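Local coordinates for peptide ABC transporter, peptide-binding protein (Enterococcus faecalis, PDB 3O6P) that probably binds peptides as the extracellular solute-binding component of an ABC transporter, this chain being one fragment of the longer protein, at residues A[121-124]-A[129-132]; A[18-23]-A[99-104]. All coordinates share one frame; numbering follows the deposited sequence.

Contact 1. Residues A[121-124]-A[129-132]; sequences SIQD and VKVT. With NA (sodium ion), chain B.
In the beta-alpha-beta unit formed by strand 99-106, helix 109-125 and strand 129-136, the end of the helix turns back onto the start of the second strand. Gln123 reaches that strand directly with its side-chain amide, and its carbonyl oxygen reaches it through a sodium ion. The side-chain CG stands anti to the backbone N (chi1 179°), and from there the chain runs extended across to the strand. Its amide oxygen takes up the backbone N-H of Val131, with Val131 N to Gln123 OE1 at 2.8 Å. The N-H points almost straight at the oxygen (175°). The donor lies close to the amide's carbonyl plane, tilted 16° from it. The aliphatic CG of Lys130 lies alongside the same oxygen, Gln123 OE1 to Lys130 CG being 3.7 Å.

On the inner side of the helix, Ile122 turns its CG2 branch onto two valines. Ile122 CG2 packs on Val131 CG2 at 3.7 Å, the two side chains crossing at about a right angle, and on Val129 CG1 at 4.1 Å.

At the mouth of the turn the sodium ties the two backbones together, with Leu126 O and three waters completing its shell. Water 1 also donates to the carbonyl oxygen of Asp124. The ion lies 2.3 Å from Gln123 O, and Val129 O reaches it from the strand at 2.7 Å.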
loop_
_atom_site.group_PDB
_atom_site.type_symbol
_atom_site.label_atom_id
_atom_site.label_comp_id
_atom_site.label_asym_id
_atom_site.label_seq_id
_atom_site.Cartn_x
_atom_site.Cartn_y
_atom_site.Cartn_z
ATOM N N SER A 121 0.213 -2.527 -16.314
ATOM C CA SER A 121 -0.844 -3.362 -15.733
ATOM C C SER A 121 -2.132 -2.572 -15.476
ATOM O O SER A 121 -3.233 -2.996 -15.864
ATOM C CB SER A 121 -0.358 -3.978 -14.414
ATOM O OG SER A 121 0.715 -4.901 -14.621
ATOM N N ILE A 122 -2.009 -1.418 -14.828
ATOM C CA ILE A 122 -3.180 -0.600 -14.529
ATOM C C ILE A 122 -3.832 -0.088 -15.816
ATOM O O ILE A 122 -5.059 -0.220 -16.016
ATOM C CB ILE A 122 -2.796 0.589 -13.624
ATOM C CG1 ILE A 122 -2.234 0.106 -12.287
ATOM C CG2 ILE A 122 -3.984 1.522 -13.444
ATOM C CD1 ILE A 122 -1.505 1.196 -11.482
ATOM N N GLN A 123 -3.009 0.495 -16.685
ATOM C CA GLN A 123 -3.474 1.080 -17.934
ATOM C C GLN A 123 -4.198 0.041 -18.788
ATOM O O GLN A 123 -5.300 0.287 -19.307
ATOM C CB GLN A 123 -2.277 1.683 -18.679
ATOM C CG GLN A 123 -2.619 2.291 -19.997
ATOM C CD GLN A 123 -1.577 3.316 -20.402
ATOM O OE1 GLN A 123 -1.535 4.424 -19.864
ATOM N NE2 GLN A 123 -0.738 2.953 -21.358
ATOM N N ASP A 124 -3.612 -1.141 -18.889
ATOM C CA ASP A 124 -4.170 -2.183 -19.714
ATOM C C ASP A 124 -5.518 -2.712 -19.170
ATOM O O ASP A 124 -6.472 -2.918 -19.931
ATOM C CB ASP A 124 -3.140 -3.316 -19.859
ATOM C CG ASP A 124 -3.593 -4.338 -20.832
ATOM O OD1 ASP A 124 -3.539 -4.056 -22.041
ATOM O OD2 ASP A 124 -4.069 -5.394 -20.386
ATOM N N VAL A 129 -8.518 4.543 -18.174
ATOM C CA VAL A 129 -7.413 4.983 -17.295
ATOM C C VAL A 129 -6.099 5.059 -18.083
ATOM O O VAL A 129 -5.715 4.089 -18.763
ATOM C CB VAL A 129 -7.246 4.070 -16.082
ATOM C CG1 VAL A 129 -6.102 4.575 -15.167
ATOM C CG2 VAL A 129 -8.541 3.983 -15.263
ATOM N N LYS A 130 -5.416 6.189 -17.998
ATOM C CA LYS A 130 -4.122 6.363 -18.630
ATOM C C LYS A 130 -3.141 6.594 -17.512
ATOM O O LYS A 130 -3.452 7.319 -16.558
ATOM C CB LYS A 130 -4.133 7.574 -19.558
ATOM C CG LYS A 130 -2.750 7.947 -20.054
ATOM C CD LYS A 130 -2.786 9.040 -21.118
ATOM C CE LYS A 130 -1.365 9.419 -21.559
ATOM N NZ LYS A 130 -0.759 8.348 -22.389
ATOM N N VAL A 131 -1.972 5.964 -17.599
ATOM C CA VAL A 131 -0.986 6.096 -16.505
ATOM C C VAL A 131 0.333 6.555 -17.075
ATOM O O VAL A 131 0.823 5.954 -18.027
ATOM C CB VAL A 131 -0.739 4.735 -15.791
ATOM C CG1 VAL A 131 0.268 4.906 -14.659
ATOM C CG2 VAL A 131 -2.040 4.133 -15.256
ATOM N N THR A 132 0.914 7.596 -16.474
ATOM C CA THR A 132 2.259 8.061 -16.825
ATOM C C THR A 132 3.202 7.760 -15.673
ATOM O O THR A 132 2.764 7.409 -14.576
ATOM C CB THR A 132 2.245 9.581 -17.106
ATOM O OG1 THR A 132 1.801 10.267 -15.932
ATOM C CG2 THR A 132 1.268 9.891 -18.253
HETATM NA NA NA B . -6.681 1.955 -20.031
HETATM O O HOH W 1 -7.606 -0.174 -21.090
HETATM O O HOH W 2 -8.022 3.321 -21.464
HETATM O O HOH W 3 -5.201 2.002 -22.074
#

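Contact 2. Residues A[18-23]-A[99-104]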
loop_
_atom_site.group_PDB
_atom_site.type_symbol
_atom_site.label_atom_id
_atom_site.label_comp_id
_atom_site.label_asym_id
_atom_site.label_seq_id
_atom_site.Cartn_x
_atom_site.Cartn_y
_atom_site.Cartn_z
ATOM N N SER A 18 -10.518 13.962 -4.563
ATOM C CA SER A 18 -9.535 13.082 -5.191
ATOM C C SER A 18 -10.188 11.735 -5.550
ATOM O O SER A 18 -10.881 11.136 -4.692
ATOM C CB SER A 18 -8.355 12.788 -4.277
ATOM O OG SER A 18 -7.512 11.861 -4.949
ATOM N N PRO A 19 -9.938 11.230 -6.776
ATOM C CA PRO A 19 -10.485 9.918 -7.105
ATOM C C PRO A 19 -9.956 8.845 -6.161
ATOM O O PRO A 19 -10.639 7.868 -5.896
ATOM C CB PRO A 19 -9.958 9.652 -8.528
ATOM C CG PRO A 19 -8.760 10.527 -8.667
ATOM C CD PRO A 19 -9.039 11.739 -7.830
ATOM N N PHE A 20 -8.747 9.047 -5.644
ATOM C CA PHE A 20 -8.113 8.041 -4.786
ATOM C C PHE A 20 -8.723 7.920 -3.403
ATOM O O PHE A 20 -8.400 6.974 -2.689
ATOM C CB PHE A 20 -6.603 8.272 -4.715
ATOM C CG PHE A 20 -5.973 8.320 -6.067
ATOM C CD1 PHE A 20 -5.988 7.186 -6.887
ATOM C CD2 PHE A 20 -5.431 9.508 -6.558
ATOM C CE1 PHE A 20 -5.412 7.226 -8.184
ATOM C CE2 PHE A 20 -4.837 9.566 -7.829
ATOM C CZ PHE A 20 -4.854 8.438 -8.657
ATOM N N ARG A 21 -9.618 8.836 -3.034
ATOM C CA ARG A 21 -10.388 8.661 -1.788
ATOM C C ARG A 21 -11.495 7.621 -1.944
ATOM O O ARG A 21 -12.178 7.274 -0.976
ATOM C CB ARG A 21 -10.957 9.986 -1.281
ATOM C CG ARG A 21 -9.895 10.854 -0.610
ATOM C CD ARG A 21 -10.405 12.249 -0.361
ATOM N NE ARG A 21 -11.132 12.344 0.891
ATOM C CZ ARG A 21 -10.721 13.035 1.951
ATOM N NH1 ARG A 21 -9.574 13.699 1.918
ATOM N NH2 ARG A 21 -11.469 13.066 3.042
ATOM N N ASN A 22 -11.686 7.129 -3.165
ATOM C CA ASN A 22 -12.667 6.095 -3.390
ATOM C C ASN A 22 -12.041 4.702 -3.220
ATOM O O ASN A 22 -11.115 4.337 -3.950
ATOM C CB ASN A 22 -13.268 6.246 -4.795
ATOM C CG ASN A 22 -14.324 5.205 -5.068
ATOM O OD1 ASN A 22 -14.007 4.047 -5.388
ATOM N ND2 ASN A 22 -15.593 5.592 -4.927
ATOM N N ALA A 23 -12.535 3.940 -2.252
ATOM C CA ALA A 23 -11.944 2.628 -1.935
ATOM C C ALA A 23 -12.043 1.657 -3.089
ATOM O O ALA A 23 -11.126 0.869 -3.308
ATOM C CB ALA A 23 -12.595 2.044 -0.663
ATOM N N LEU A 99 -9.623 8.593 -16.052
ATOM C CA LEU A 99 -8.632 8.953 -15.055
ATOM C C LEU A 99 -7.266 9.015 -15.735
ATOM O O LEU A 99 -6.936 8.111 -16.494
ATOM C CB LEU A 99 -8.612 7.881 -13.950
ATOM C CG LEU A 99 -7.550 8.040 -12.862
ATOM C CD1 LEU A 99 -7.737 9.382 -12.137
ATOM C CD2 LEU A 99 -7.587 6.855 -11.894
ATOM N N THR A 100 -6.490 10.068 -15.468
ATOM C CA THR A 100 -5.100 10.136 -15.905
ATOM C C THR A 100 -4.300 10.301 -14.632
ATOM O O THR A 100 -4.566 11.193 -13.812
ATOM C CB THR A 100 -4.826 11.297 -16.897
ATOM O OG1 THR A 100 -5.544 11.044 -18.105
ATOM C CG2 THR A 100 -3.339 11.383 -17.240
HETATM N N MSE A 101 -3.393 9.360 -14.407
HETATM C CA MSE A 101 -2.635 9.355 -13.153
HETATM C C MSE A 101 -1.165 9.147 -13.403
HETATM O O MSE A 101 -0.782 8.344 -14.247
HETATM C CB MSE A 101 -3.159 8.279 -12.207
HETATM C CG MSE A 101 -3.083 6.866 -12.758
HETATM SE SE MSE A 101 -3.720 5.538 -11.458
HETATM C CE MSE A 101 -2.261 5.672 -10.214
ATOM N N ASP A 102 -0.341 9.859 -12.642
ATOM C CA ASP A 102 1.097 9.732 -12.745
ATOM C C ASP A 102 1.617 8.909 -11.570
ATOM O O ASP A 102 1.160 9.086 -10.448
ATOM C CB ASP A 102 1.737 11.129 -12.713
ATOM C CG ASP A 102 3.225 11.086 -12.955
ATOM O OD1 ASP A 102 3.636 10.730 -14.078
ATOM O OD2 ASP A 102 3.986 11.445 -12.028
ATOM N N ILE A 103 2.590 8.035 -11.812
ATOM C CA ILE A 103 3.246 7.336 -10.706
ATOM C C ILE A 103 4.670 7.884 -10.555
ATOM O O ILE A 103 5.510 7.714 -11.443
ATOM C CB ILE A 103 3.337 5.799 -10.915
ATOM C CG1 ILE A 103 1.987 5.208 -11.299
ATOM C CG2 ILE A 103 3.908 5.109 -9.633
ATOM C CD1 ILE A 103 2.079 3.739 -11.705
ATOM N N LEU A 104 4.921 8.537 -9.429
ATOM C CA LEU A 104 6.240 9.028 -9.085
ATOM C C LEU A 104 7.056 7.843 -8.560
ATOM O O LEU A 104 6.538 7.022 -7.805
ATOM C CB LEU A 104 6.073 10.090 -8.005
ATOM C CG LEU A 104 7.289 10.809 -7.448
ATOM C CD1 LEU A 104 7.956 11.656 -8.547
ATOM C CD2 LEU A 104 6.820 11.677 -6.259
#
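Pro19 and Phe20 meet Leu99 and Met101 of strand 99-106. Starting from Ser18, the chain first makes the turn that presents them. Ser18 OG accepts the N-H of Phe20 (Phe20 N to Ser18 OG 3.2 Å), an ST turn, while the serine's carbonyl oxygen receives Arg21 N. The same hydroxyl is also bonded to Asn12 O, which ties the turn to the chain just beyond strand 5-11.

Pro19 then points its ring at the strand: CG meets Leu99 CD1 at 3.8 Å, the side chains passing at a slant. That same CG sits 4.0 Å above one face of the Phe20 ring, offset toward the rim, so the proline packs on both the strand and its own neighbour.

Phe20 carries the rest of the contact. With CG anti to its carbonyl carbon (chi1 -55°), the ring extends toward the strand and brings its far end, CE1 and CZ, to Met101, modelled as selenomethionine. Met101 CB lies in the ring plane at the edge, 3.9 Å from Phe20 CZ. Met101 SE stays at the same edge, 5.3 Å from the Phe20 ring centroid and 82° off the ring normal. The bend beyond it puts Met101 CE, 4.1 Å from Phe20 CE1, out of the ring plane on the side away from Pro19. Leu99 CD2 approaches the ring obliquely at 4.3 Å from Phe20 CE1.

Beyond the ring the turn closes with Asn22 N on Pro19 O. Asn22 then serves as N-cap of helix 23-31, its OD1 accepting Leu25 N. Leu25 packs on Pro19, Phe20 and Leu99 alike. The whole is an ST turn and 3-10 turn feeding an asparagine N-cap, packed on a sheet strand through a Met-aromatic contact at the ring edge.

The two contacts have centres 11 Å apart and meet through neighbouring parallel strands, 99-106 and 129-136, of the five-stranded mixed sheet. Along the chain they come in series: contact 2 brings the loop before helix 23-31 to strand 99-106, helix 109-125 follows that strand, and contact 1 returns the end of this helix to edge strand 129-136. Hydrogen bonds stitch the strands, Thr132 O with Ile103 N at 2.8 Å and Thr132 OG1 with Asp102 OD1, while Val131 packs on Met101 and Ile103. Val131, Met101 and Leu99 point to the same side of the sheet, so helix 109-125 and loop 18-23 pack on one side, with the sodium at the helix-to-strand turn.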